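Local coordinates for protein M32 carboxypeptidase (Pyrococcus furiosus, PDB 1KA2) that releases amino acids one after another from the C-terminus of peptides with broad specificity, as a cobalt-dependent homodimeric metallopeptidase of the M32 family, at residues Glu385-Glu390 against Ile397-Tyr402; Pro347-Thr352 against Asp389-Leu394. All coordinates share one frame; numbering follows the deposited sequence.

Contact 1. Residues Glu385-Glu390 against Ile397-Tyr402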
ATOM      1  N   GLU A 385       1.136  39.539 -16.109  1.00 45.27           N
ATOM      2  CA  GLU A 385       0.723  40.259 -17.312  1.00 45.48           C
ATOM      3  C   GLU A 385       1.162  39.546 -18.582  1.00 43.43           C
ATOM      4  O   GLU A 385       0.396  39.463 -19.533  1.00 43.77           O
ATOM      5  CB  GLU A 385       1.251  41.697 -17.302  1.00 47.69           C
ATOM      6  CG  GLU A 385       0.337  42.649 -16.556  1.00 52.29           C
ATOM      7  CD  GLU A 385      -1.029  42.749 -17.210  1.00 55.20           C
ATOM      8  OE1 GLU A 385      -2.022  43.041 -16.504  1.00 56.55           O
ATOM      9  OE2 GLU A 385      -1.105  42.543 -18.440  1.00 57.15           O
ATOM     10  N   MET A 386       2.389  39.032 -18.608  1.00 43.02           N
ATOM     11  CA  MET A 386       2.863  38.310 -19.790  1.00 44.32           C
ATOM     12  C   MET A 386       1.960  37.114 -20.056  1.00 42.64           C
ATOM     13  O   MET A 386       1.650  36.790 -21.203  1.00 44.34           O
ATOM     14  CB  MET A 386       4.289  37.809 -19.587  1.00 46.98           C
ATOM     15  CG  MET A 386       5.327  38.894 -19.577  1.00 49.15           C
ATOM     16  SD  MET A 386       6.934  38.185 -19.294  1.00 53.01           S
ATOM     17  CE  MET A 386       7.218  38.699 -17.630  1.00 52.12           C
ATOM     18  N   TRP A 387       1.556  36.450 -18.981  1.00 41.72           N
ATOM     19  CA  TRP A 387       0.673  35.294 -19.070  1.00 40.00           C
ATOM     20  C   TRP A 387      -0.668  35.761 -19.626  1.00 38.46           C
ATOM     21  O   TRP A 387      -1.220  35.154 -20.537  1.00 35.02           O
ATOM     22  CB  TRP A 387       0.488  34.691 -17.676  1.00 39.66           C
ATOM     23  CG  TRP A 387      -0.406  33.504 -17.617  1.00 38.18           C
ATOM     24  CD1 TRP A 387      -1.750  33.474 -17.844  1.00 39.06           C
ATOM     25  CD2 TRP A 387      -0.025  32.174 -17.266  1.00 37.88           C
ATOM     26  NE1 TRP A 387      -2.237  32.197 -17.651  1.00 39.98           N
ATOM     27  CE2 TRP A 387      -1.193  31.380 -17.295  1.00 38.65           C
ATOM     28  CE3 TRP A 387       1.191  31.572 -16.928  1.00 36.10           C
ATOM     29  CZ2 TRP A 387      -1.179  30.016 -16.999  1.00 36.47           C
ATOM     30  CZ3 TRP A 387       1.205  30.216 -16.635  1.00 38.06           C
ATOM     31  CH2 TRP A 387       0.027  29.455 -16.673  1.00 34.47           C
ATOM     32  N   ASN A 388      -1.181  36.854 -19.069  1.00 39.80           N
ATOM     33  CA  ASN A 388      -2.457  37.416 -19.505  1.00 43.48           C
ATOM     34  C   ASN A 388      -2.450  37.866 -20.962  1.00 44.32           C
ATOM     35  O   ASN A 388      -3.387  37.575 -21.707  1.00 46.39           O
ATOM     36  CB  ASN A 388      -2.850  38.583 -18.600  1.00 44.66           C
ATOM     37  CG  ASN A 388      -3.477  38.118 -17.300  1.00 47.28           C
ATOM     38  OD1 ASN A 388      -3.278  36.974 -16.876  1.00 47.41           O
ATOM     39  ND2 ASN A 388      -4.235  39.002 -16.657  1.00 47.73           N
ATOM     40  N   ASP A 389      -1.400  38.569 -21.370  1.00 44.70           N
ATOM     41  CA  ASP A 389      -1.306  39.033 -22.751  1.00 46.16           C
ATOM     42  C   ASP A 389      -1.229  37.845 -23.698  1.00 45.90           C
ATOM     43  O   ASP A 389      -1.772  37.891 -24.800  1.00 47.02           O
ATOM     44  CB  ASP A 389      -0.073  39.934 -22.959  1.00 45.57           C
ATOM     45  CG  ASP A 389      -0.115  41.208 -22.115  1.00 45.29           C
ATOM     46  OD1 ASP A 389      -1.220  41.682 -21.773  1.00 45.47           O
ATOM     47  OD2 ASP A 389       0.970  41.746 -21.807  1.00 44.87           O
ATOM     48  N   GLU A 390      -0.553  36.781 -23.273  1.00 46.94           N
ATOM     49  CA  GLU A 390      -0.429  35.586 -24.108  1.00 47.77           C
ATOM     50  C   GLU A 390      -1.759  34.858 -24.220  1.00 47.08           C
ATOM     51  O   GLU A 390      -2.134  34.403 -25.302  1.00 45.65           O
ATOM     52  CB  GLU A 390       0.643  34.644 -23.553  1.00 50.50           C
ATOM     53  CG  GLU A 390       2.019  34.903 -24.132  1.00 54.58           C
ATOM     54  CD  GLU A 390       2.056  34.683 -25.636  1.00 57.92           C
ATOM     55  OE1 GLU A 390       2.049  33.512 -26.073  1.00 59.01           O
ATOM     56  OE2 GLU A 390       2.082  35.684 -26.380  1.00 60.23           O
ATOM     57  N   ILE A 397      -9.190  35.488 -24.848  1.00 52.07           N
ATOM     58  CA  ILE A 397      -9.750  35.751 -23.518  1.00 51.65           C
ATOM     59  C   ILE A 397      -8.638  36.187 -22.577  1.00 50.69           C
ATOM     60  O   ILE A 397      -7.474  35.849 -22.791  1.00 49.85           O
ATOM     61  CB  ILE A 397     -10.446  34.499 -22.955  1.00 52.00           C
ATOM     62  CG1 ILE A 397      -9.444  33.344 -22.874  1.00 52.35           C
ATOM     63  CG2 ILE A 397     -11.627  34.145 -23.856  1.00 51.21           C
ATOM     64  CD1 ILE A 397     -10.048  32.040 -22.357  1.00 53.89           C
ATOM     65  N   ARG A 398      -8.997  36.946 -21.546  1.00 49.48           N
ATOM     66  CA  ARG A 398      -8.014  37.434 -20.589  1.00 49.11           C
ATOM     67  C   ARG A 398      -8.435  37.089 -19.176  1.00 48.65           C
ATOM     68  O   ARG A 398      -9.518  37.469 -18.738  1.00 48.24           O
ATOM     69  CB  ARG A 398      -7.857  38.952 -20.698  1.00 50.66           C
ATOM     70  CG  ARG A 398      -6.702  39.493 -19.863  1.00 54.19           C
ATOM     71  CD  ARG A 398      -6.709  41.017 -19.769  1.00 57.25           C
ATOM     72  NE  ARG A 398      -5.383  41.547 -19.442  1.00 57.50           N
ATOM     73  CZ  ARG A 398      -4.355  41.552 -20.287  1.00 57.25           C
ATOM     74  NH1 ARG A 398      -4.498  41.060 -21.511  1.00 56.61           N
ATOM     75  NH2 ARG A 398      -3.183  42.044 -19.910  1.00 57.18           N
ATOM     76  N   PRO A 399      -7.581  36.367 -18.438  1.00 48.30           N
ATOM     77  CA  PRO A 399      -7.937  36.005 -17.064  1.00 47.61           C
ATOM     78  C   PRO A 399      -8.297  37.259 -16.278  1.00 47.37           C
ATOM     79  O   PRO A 399      -7.684  38.303 -16.457  1.00 48.29           O
ATOM     80  CB  PRO A 399      -6.665  35.343 -16.542  1.00 47.85           C
ATOM     81  CG  PRO A 399      -6.063  34.736 -17.793  1.00 48.41           C
ATOM     82  CD  PRO A 399      -6.245  35.852 -18.794  1.00 48.18           C
ATOM     83  N   ARG A 400      -9.289  37.153 -15.406  1.00 46.68           N
ATOM     84  CA  ARG A 400      -9.726  38.286 -14.605  1.00 47.02           C
ATOM     85  C   ARG A 400      -9.206  38.175 -13.184  1.00 46.95           C
ATOM     86  O   ARG A 400      -9.223  39.142 -12.424  1.00 49.30           O
ATOM     87  CB  ARG A 400     -11.253  38.346 -14.604  1.00 48.36           C
ATOM     88  CG  ARG A 400     -11.834  38.450 -15.998  1.00 49.57           C
ATOM     89  CD  ARG A 400     -13.259  37.988 -16.019  1.00 53.60           C
ATOM     90  NE  ARG A 400     -13.364  36.608 -15.562  1.00 51.93           N
ATOM     91  CZ  ARG A 400     -14.513  36.025 -15.251  1.00 52.96           C
ATOM     92  NH1 ARG A 400     -15.645  36.712 -15.353  1.00 51.15           N
ATOM     93  NH2 ARG A 400     -14.526  34.766 -14.831  1.00 50.48           N
ATOM     94  N   LYS A 401      -8.747  36.983 -12.827  1.00 45.48           N
ATOM     95  CA  LYS A 401      -8.207  36.736 -11.505  1.00 44.78           C
ATOM     96  C   LYS A 401      -7.035  35.755 -11.597  1.00 45.21           C
ATOM     97  O   LYS A 401      -6.959  34.944 -12.519  1.00 45.60           O
ATOM     98  CB  LYS A 401      -9.303  36.209 -10.578  1.00 43.55           C
ATOM     99  CG  LYS A 401     -10.200  35.148 -11.181  1.00 42.07           C
ATOM    100  CD  LYS A 401     -11.144  34.611 -10.112  1.00 43.98           C
ATOM    101  CE  LYS A 401     -12.063  33.544 -10.646  1.00 40.14           C
ATOM    102  NZ  LYS A 401     -12.931  33.018  -9.567  1.00 41.78           N
ATOM    103  N   TYR A 402      -6.119  35.839 -10.642  1.00 44.74           N
ATOM    104  CA  TYR A 402      -4.935  34.992 -10.648  1.00 45.43           C
ATOM    105  C   TYR A 402      -5.206  33.491 -10.732  1.00 45.13           C
ATOM    106  O   TYR A 402      -4.451  32.767 -11.379  1.00 45.70           O
ATOM    107  CB  TYR A 402      -4.062  35.319  -9.427  1.00 45.86           C
ATOM    108  CG  TYR A 402      -3.463  36.713  -9.470  1.00 46.84           C
ATOM    109  CD1 TYR A 402      -3.683  37.626  -8.435  1.00 48.49           C
ATOM    110  CD2 TYR A 402      -2.675  37.124 -10.550  1.00 48.39           C
ATOM    111  CE1 TYR A 402      -3.132  38.916  -8.473  1.00 47.48           C
ATOM    112  CE2 TYR A 402      -2.116  38.410 -10.598  1.00 47.10           C
ATOM    113  CZ  TYR A 402      -2.347  39.301  -9.556  1.00 48.78           C
ATOM    114  OH  TYR A 402      -1.784  40.565  -9.591  1.00 47.94           O
TER

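Contact 2. Residues Pro347-Thr352 against Asp389-Leu394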
ATOM      1  N   PRO A 347     -12.416  28.003 -26.345  1.00 50.46           N
ATOM      2  CA  PRO A 347     -11.245  28.551 -25.665  1.00 50.26           C
ATOM      3  C   PRO A 347     -11.727  28.957 -24.278  1.00 49.21           C
ATOM      4  O   PRO A 347     -12.815  29.518 -24.137  1.00 49.60           O
ATOM      5  CB  PRO A 347     -10.855  29.741 -26.550  1.00 51.31           C
ATOM      6  CG  PRO A 347     -12.153  30.135 -27.202  1.00 51.52           C
ATOM      7  CD  PRO A 347     -12.761  28.796 -27.538  1.00 51.18           C
ATOM      8  N   ASP A 348     -10.942  28.635 -23.255  1.00 47.15           N
ATOM      9  CA  ASP A 348     -11.311  28.952 -21.884  1.00 44.55           C
ATOM     10  C   ASP A 348     -10.036  29.102 -21.062  1.00 43.18           C
ATOM     11  O   ASP A 348      -8.943  28.785 -21.528  1.00 40.71           O
ATOM     12  CB  ASP A 348     -12.190  27.841 -21.296  1.00 45.37           C
ATOM     13  CG  ASP A 348     -13.298  28.376 -20.396  1.00 46.14           C
ATOM     14  OD1 ASP A 348     -13.133  29.468 -19.814  1.00 46.32           O
ATOM     15  OD2 ASP A 348     -14.336  27.695 -20.256  1.00 46.19           O
ATOM     16  N   PHE A 349     -10.190  29.577 -19.834  1.00 41.01           N
ATOM     17  CA  PHE A 349      -9.065  29.826 -18.949  1.00 40.58           C
ATOM     18  C   PHE A 349      -8.248  28.653 -18.414  1.00 37.56           C
ATOM     19  O   PHE A 349      -7.028  28.752 -18.318  1.00 36.48           O
ATOM     20  CB  PHE A 349      -9.550  30.651 -17.759  1.00 43.16           C
ATOM     21  CG  PHE A 349      -9.985  32.039 -18.124  1.00 47.08           C
ATOM     22  CD1 PHE A 349     -10.987  32.674 -17.406  1.00 47.78           C
ATOM     23  CD2 PHE A 349      -9.386  32.716 -19.179  1.00 48.08           C
ATOM     24  CE1 PHE A 349     -11.386  33.964 -17.733  1.00 50.41           C
ATOM     25  CE2 PHE A 349      -9.780  34.006 -19.512  1.00 49.34           C
ATOM     26  CZ  PHE A 349     -10.781  34.630 -18.790  1.00 47.99           C
ATOM     27  N   ILE A 350      -8.910  27.552 -18.074  1.00 34.38           N
ATOM     28  CA  ILE A 350      -8.229  26.413 -17.467  1.00 32.01           C
ATOM     29  C   ILE A 350      -7.682  25.330 -18.384  1.00 31.02           C
ATOM     30  O   ILE A 350      -8.416  24.633 -19.071  1.00 29.25           O
ATOM     31  CB  ILE A 350      -9.144  25.747 -16.409  1.00 31.34           C
ATOM     32  CG1 ILE A 350      -9.763  26.827 -15.515  1.00 27.77           C
ATOM     33  CG2 ILE A 350      -8.354  24.753 -15.572  1.00 29.39           C
ATOM     34  CD1 ILE A 350      -8.755  27.750 -14.880  1.00 28.71           C
ATOM     35  N   ARG A 351      -6.367  25.176 -18.351  1.00 30.56           N
ATOM     36  CA  ARG A 351      -5.698  24.181 -19.166  1.00 31.59           C
ATOM     37  C   ARG A 351      -6.288  22.768 -19.021  1.00 32.61           C
ATOM     38  O   ARG A 351      -6.571  22.110 -20.022  1.00 31.84           O
ATOM     39  CB  ARG A 351      -4.214  24.165 -18.813  1.00 32.50           C
ATOM     40  CG  ARG A 351      -3.415  23.128 -19.552  1.00 34.06           C
ATOM     41  CD  ARG A 351      -2.095  22.901 -18.847  1.00 40.71           C
ATOM     42  NE  ARG A 351      -1.861  21.469 -18.731  1.00 46.11           N
ATOM     43  CZ  ARG A 351      -1.907  20.787 -17.594  1.00 44.72           C
ATOM     44  NH1 ARG A 351      -2.169  21.399 -16.446  1.00 44.43           N
ATOM     45  NH2 ARG A 351      -1.712  19.479 -17.619  1.00 46.70           N
ATOM     46  N   THR A 352      -6.489  22.297 -17.790  1.00 31.80           N
ATOM     47  CA  THR A 352      -7.018  20.946 -17.600  1.00 33.49           C
ATOM     48  C   THR A 352      -8.427  20.729 -18.149  1.00 34.70           C
ATOM     49  O   THR A 352      -8.898  19.599 -18.248  1.00 34.48           O
ATOM     50  CB  THR A 352      -6.990  20.526 -16.108  1.00 30.68           C
ATOM     51  OG1 THR A 352      -7.682  21.496 -15.320  1.00 33.89           O
ATOM     52  CG2 THR A 352      -5.560  20.430 -15.616  1.00 33.50           C
ATOM     53  N   ASP A 389      -1.400  38.569 -21.370  1.00 44.70           N
ATOM     54  CA  ASP A 389      -1.306  39.033 -22.751  1.00 46.16           C
ATOM     55  C   ASP A 389      -1.229  37.845 -23.698  1.00 45.90           C
ATOM     56  O   ASP A 389      -1.772  37.891 -24.800  1.00 47.02           O
ATOM     57  CB  ASP A 389      -0.073  39.934 -22.959  1.00 45.57           C
ATOM     58  CG  ASP A 389      -0.115  41.208 -22.115  1.00 45.29           C
ATOM     59  OD1 ASP A 389      -1.220  41.682 -21.773  1.00 45.47           O
ATOM     60  OD2 ASP A 389       0.970  41.746 -21.807  1.00 44.87           O
ATOM     61  N   GLU A 390      -0.553  36.781 -23.273  1.00 46.94           N
ATOM     62  CA  GLU A 390      -0.429  35.586 -24.108  1.00 47.77           C
ATOM     63  C   GLU A 390      -1.759  34.858 -24.220  1.00 47.08           C
ATOM     64  O   GLU A 390      -2.134  34.403 -25.302  1.00 45.65           O
ATOM     65  CB  GLU A 390       0.643  34.644 -23.553  1.00 50.50           C
ATOM     66  CG  GLU A 390       2.019  34.903 -24.132  1.00 54.58           C
ATOM     67  CD  GLU A 390       2.056  34.683 -25.636  1.00 57.92           C
ATOM     68  OE1 GLU A 390       2.049  33.512 -26.073  1.00 59.01           O
ATOM     69  OE2 GLU A 390       2.082  35.684 -26.380  1.00 60.23           O
ATOM     70  N   MET A 391      -2.469  34.750 -23.100  1.00 47.13           N
ATOM     71  CA  MET A 391      -3.773  34.099 -23.094  1.00 48.00           C
ATOM     72  C   MET A 391      -4.687  34.859 -24.046  1.00 49.64           C
ATOM     73  O   MET A 391      -5.544  34.272 -24.719  1.00 49.24           O
ATOM     74  CB  MET A 391      -4.389  34.130 -21.688  1.00 48.62           C
ATOM     75  CG  MET A 391      -3.989  32.975 -20.773  1.00 48.53           C
ATOM     76  SD  MET A 391      -4.551  31.387 -21.417  1.00 50.37           S
ATOM     77  CE  MET A 391      -6.358  31.528 -21.218  1.00 45.57           C
ATOM     78  N   GLU A 392      -4.499  36.174 -24.095  1.00 49.32           N
ATOM     79  CA  GLU A 392      -5.330  37.012 -24.940  1.00 50.49           C
ATOM     80  C   GLU A 392      -4.928  36.932 -26.399  1.00 50.05           C
ATOM     81  O   GLU A 392      -5.780  36.970 -27.277  1.00 49.93           O
ATOM     82  CB  GLU A 392      -5.276  38.461 -24.465  1.00 52.17           C
ATOM     83  CG  GLU A 392      -6.356  39.325 -25.066  1.00 53.25           C
ATOM     84  CD  GLU A 392      -6.267  40.754 -24.597  1.00 54.39           C
ATOM     85  OE1 GLU A 392      -6.296  40.980 -23.369  1.00 55.58           O
ATOM     86  OE2 GLU A 392      -6.163  41.650 -25.459  1.00 55.44           O
ATOM     87  N   ARG A 393      -3.631  36.808 -26.654  1.00 49.58           N
ATOM     88  CA  ARG A 393      -3.127  36.720 -28.019  1.00 50.50           C
ATOM     89  C   ARG A 393      -3.417  35.377 -28.703  1.00 50.63           C
ATOM     90  O   ARG A 393      -3.517  35.319 -29.929  1.00 49.16           O
ATOM     91  CB  ARG A 393      -1.623  36.966 -28.038  1.00 52.04           C
ATOM     92  CG  ARG A 393      -0.984  36.771 -29.405  1.00 55.00           C
ATOM     93  CD  ARG A 393       0.524  36.834 -29.309  1.00 57.85           C
ATOM     94  NE  ARG A 393       1.094  35.644 -28.674  1.00 60.82           N
ATOM     95  CZ  ARG A 393       1.437  34.529 -29.313  1.00 62.55           C
ATOM     96  NH1 ARG A 393       1.268  34.428 -30.615  1.00 63.55           N
ATOM     97  NH2 ARG A 393       1.980  33.521 -28.650  1.00 63.56           N
ATOM     98  N   LEU A 394      -3.555  34.302 -27.925  1.00 49.63           N
ATOM     99  CA  LEU A 394      -3.809  32.975 -28.495  1.00 47.59           C
ATOM    100  C   LEU A 394      -5.262  32.536 -28.424  1.00 46.57           C
ATOM    101  O   LEU A 394      -5.786  31.923 -29.346  1.00 46.69           O
ATOM    102  CB  LEU A 394      -2.933  31.938 -27.785  1.00 48.76           C
ATOM    103  CG  LEU A 394      -1.413  32.131 -27.821  1.00 50.07           C
ATOM    104  CD1 LEU A 394      -0.764  31.071 -26.934  1.00 50.58           C
ATOM    105  CD2 LEU A 394      -0.895  32.052 -29.259  1.00 49.77           C
TER

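Contact 1. Residues Glu385-Glu390 against Ile397-Tyr402
R398 reaches back from the loop after helix 383-395 to lay its side chain across the helix face that carries E385, N388 and D389. From CB, which only sets the direction, CG stands anti to the backbone N (chi1 -172°), and the chain runs extended to NE, which carries the charged end across the helix. CG passes the N388 amide, with R398 CG 4.1 Å from N388 ND2, and NE goes by the same nitrogen. The guanidinium then lies with one face over N388, whose CB sits 3.7 Å from R398 CZ. At the tip a salt-bridge network closes, its two acids one turn apart on the helix: R398 NH2 is 2.6 Å from E385 OE2 and donates to D389 OD1 at 2.7 Å. The latter bond is nearly straight (166°) and in the guanidinium plane, whereas NH1 adds a weak second bond to the same oxygen. A leucine in place of R398 would probably leave these two neighbouring carboxylates facing each other without the positive charge between them. Next along the loop, the P399 ring slides past the N388 amide, P399 CG 3.7 Å from N388 OD1, and reaches the edge of the W387 indole.

Contact 2. Residues Pro347-Thr352 against Asp389-Leu394
This is a small apolar contact, burying 94 Å² in all, where the loop between helices 335-342 and 359-375 meets the side of helix 383-395 in the mainly helical M32 carboxypeptidase fold. The loop segment runs into the predicted I/NRXXA/SD motif through I350, R351 and T352, but the touching is done just ahead of it, by D348 and F349. From the helix a single residue, M391, reaches across. The two backbones stay well apart, the CA atoms of F349 and M391 being 8.0 Å from each other, and the methionine chain spans the gap. M391 CG lies beside the backbone N, anti to the carbonyl carbon (chi1 -87°), and the chain bends again at chi2 and chi3, so the terminal methyl rather than the sulfur meets the loop. M391 CE comes to the edge of the F349 ring, near its plane, 3.8 Å from F349 CD2. The same methyl packs against the loop backbone, with M391 CE also 3.8 Å from D348 O. The buried M391 side chain also touches L365 of helix 359-375, and I397, from the loop that follows helix 383-395, touches both F349 and M391. The loop is also held by Q408 of the predicted GXXQDXHW motif, which bonds F349 O and R351 N, while D409 forms a salt bridge with R351. Within the loop, D348 turns its carboxylate back on the chain, and F349 N donates to D348 OD1 at 2.9 Å from the anti side, 23° out of the carboxylate plane.

How the contacts relate
Contacts 1 and 2 use successive turns of helix 383-395, share D389 and E390, and have centres about 8 Å apart. R398 ties them: besides its bonds in contact 1, it uses NH1 for a salt bridge with E392 OE1 at 2.6 Å, on the part of the helix used by contact 2. The loop of contact 1 also packs on that of contact 2, with I397 CD1 3.3 Å from F349 CD2 and R398 O 3.1 Å from F349 CZ. P399 touches M391 as well. Both contacts lie away from the metal site of H269, H273 and E299, where magnesium is bound in this crystal, their centres about 25 and 20 Å from the centre of the chain.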